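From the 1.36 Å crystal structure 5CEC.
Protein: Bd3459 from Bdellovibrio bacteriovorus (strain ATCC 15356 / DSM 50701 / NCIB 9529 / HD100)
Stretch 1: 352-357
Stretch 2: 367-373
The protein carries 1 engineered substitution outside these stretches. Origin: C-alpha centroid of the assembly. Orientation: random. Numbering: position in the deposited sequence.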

# COMPACT_ATOMS: atom_id res chain seq x y z
N GLY A 352 13.07 -3.66 9.57
CA GLY A 352 12.76 -4.37 10.80
C GLY A 352 12.51 -3.52 12.02
O GLY A 352 12.17 -4.06 13.07
N SER A 353 12.77 -2.21 11.93
CA SER A 353 12.63 -1.29 13.07
C SER A 353 11.44 -0.35 12.93
O SER A 353 11.04 0.27 13.90
N THR A 354 10.93 -0.19 11.72
CA THR A 354 10.05 0.92 11.37
C THR A 354 8.70 0.38 10.92
O THR A 354 8.64 -0.51 10.08
N THR A 355 7.65 0.93 11.51
CA THR A 355 6.26 0.59 11.19
C THR A 355 5.70 1.83 10.55
O THR A 355 5.68 2.88 11.21
N ALA A 356 5.24 1.78 9.32
CA ALA A 356 4.96 3.04 8.60
C ALA A 356 3.94 2.87 7.49
O ALA A 356 3.78 1.78 6.92
N LYS A 357 3.29 3.99 7.17
CA LYS A 357 2.35 4.11 6.08
C LYS A 357 2.87 5.19 5.14
O LYS A 357 3.25 6.26 5.55
N LEU A 367 5.01 10.06 4.66
CA LEU A 367 5.29 8.85 5.47
C LEU A 367 5.00 9.17 6.91
O LEU A 367 5.40 10.25 7.38
N MET A 368 4.39 8.25 7.64
CA MET A 368 4.25 8.41 9.08
C MET A 368 4.30 7.04 9.74
O MET A 368 3.93 6.02 9.13
N GLY A 369 4.64 7.03 11.02
CA GLY A 369 4.71 5.76 11.74
C GLY A 369 5.56 5.88 12.97
O GLY A 369 5.65 6.95 13.62
N SER A 370 6.15 4.75 13.33
CA SER A 370 7.05 4.67 14.45
C SER A 370 8.37 4.05 14.03
O SER A 370 8.44 3.17 13.15
N VAL A 371 9.42 4.52 14.69
CA VAL A 371 10.72 3.88 14.62
C VAL A 371 11.11 3.33 15.99
O VAL A 371 10.89 4.00 17.00
N SER A 372 11.65 2.11 15.99
CA SER A 372 12.12 1.45 17.18
C SER A 372 13.63 1.65 17.17
O SER A 372 14.32 1.23 16.24
N THR A 373 14.11 2.35 18.18
CA THR A 373 15.52 2.73 18.31
C THR A 373 16.12 2.18 19.60
O THR A 373 15.39 1.71 20.47

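Residues 354-357 and 367-373 run as neighbouring antiparallel strands, their N-to-C directions 156° apart, and the backbone ladder fixes where each side chain can go. Thr 355 and Ser 370 form one hydrogen-bonded pair, with Thr 355 N donating to Ser 370 O and Ser 370 N to Thr 355 O, both at 2.9 Å. Lys 357 and Met 368 form the next, Lys 357 N to Met 368 O at 2.9 Å and Met 368 N to Lys 357 O at 3.1 Å. Just before the first strand begins, Ser 353 O accepts a further hydrogen bond from Ser 372 N, at 2.9 Å. Because the two strands lie side by side in a sheet, the side chains of the paired residues project to its two faces rather than into a gap between them, and the contacts between the stretches bury 435 Å² in total.

On one face lie Thr 354, Val 371 and Ala 356. Thr 354 adopts the m rotamer (chi1 -61°), and Val 371 is also m (-65°); with these settings Thr 354 OG1 rests 3.5 Å from Val 371 CG1, a van der Waals contact between a hydroxyl oxygen and a methyl. Thr 354 OG1 also lies 3.0 Å from Ser 353 OG, whose side chain is p (68°). Ala 356 is paired with Gly 369, and here the close approach of the strands, 4.2 Å between Ala 356 CA and Gly 369 CA, depends on the absence of a side chain. A CB on Gly 369 would lie 1.9 Å from Thr 355 O and 2.8 Å from Ala 356 CA, both clashes, and the backbone angles of this residue (159/-151) would also jam it against the preceding carbonyl. The bare alpha carbon instead makes a CA-H...O contact, Gly 369 CA to Thr 355 O at 3.1 Å. The methyl of Ala 356 finds its apolar partner in Leu 367: the CA-to-CB bond of Leu 367 points sideways, but chi1 of -164° (t) and chi2 of 72° (p) bring its end nearer, leaving CD1 4.0 Å from Ala 356 CB.

The opposite face carries Thr 355, Ser 370, Lys 357 and Met 368. Thr 355 is m (-52°) and Ser 370 is p (69°), with Thr 355 CB 3.7 Å from Ser 370 OG. Their hydroxyls do not bond directly but converge on water 1, which accepts from Thr 355 OG1 and from Ser 370 OG, each at 2.9 Å, and donates to Ser 353 O at 2.9 Å. The water thereby ties both side chains to the backbone carbonyl that also receives Ser 372 N.

Farther along, Lys 357 is t, p, t, p (179°, 75°, -162°, 76°), and its end leads away from the neighbouring strand; NZ is hydrogen-bonded to a residue just beyond the stretches. Met 368 is p, t, m (72°, -174°, -82°), and the nearest approach of its side chain to the other stretch is Met 368 CG to Lys 357 O, at 4.5 Å. Ser 372 is t (175°), its hydroxyl satisfied elsewhere in the structure.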

# COMPACT_ATOMS: atom_id res chain seq x y z
CB SER A 353 13.87 -0.42 13.19
OG SER A 353 13.99 0.47 12.10
CB THR A 354 10.71 1.75 10.28
OG1 THR A 354 11.94 2.26 10.80
CG2 THR A 354 9.85 2.92 9.84
CB THR A 355 5.47 0.19 12.44
OG1 THR A 355 6.19 -0.84 13.15
CG2 THR A 355 4.11 -0.31 12.11
CB ALA A 356 6.23 3.65 8.04
CB LYS A 357 0.97 4.53 6.61
CG LYS A 357 -0.11 4.70 5.51
CD LYS A 357 -0.60 3.36 4.98
CE LYS A 357 -1.31 3.50 3.65
NZ LYS A 357 -0.35 3.72 2.52
CB LEU A 367 6.75 8.41 5.32
CG LEU A 367 7.10 7.02 5.77
CD1 LEU A 367 6.54 5.97 4.83
CD2 LEU A 367 8.58 6.86 5.92
CB MET A 368 2.97 9.16 9.44
CG MET A 368 1.68 8.39 9.25
SD MET A 368 0.16 9.33 9.51
CE MET A 368 0.05 9.26 11.27
CB SER A 370 6.43 3.84 15.57
OG SER A 370 6.34 2.47 15.21
CB VAL A 371 11.83 4.83 14.07
CG1 VAL A 371 11.57 5.22 12.61
CG2 VAL A 371 12.03 6.08 14.91
CB SER A 372 11.77 -0.03 17.15
OG SER A 372 12.32 -0.70 18.27
CB THR A 373 15.68 4.26 18.23
OG1 THR A 373 15.26 4.87 19.47
CG2 THR A 373 14.85 4.86 17.08
O HOH W 1 8.27 0.34 14.72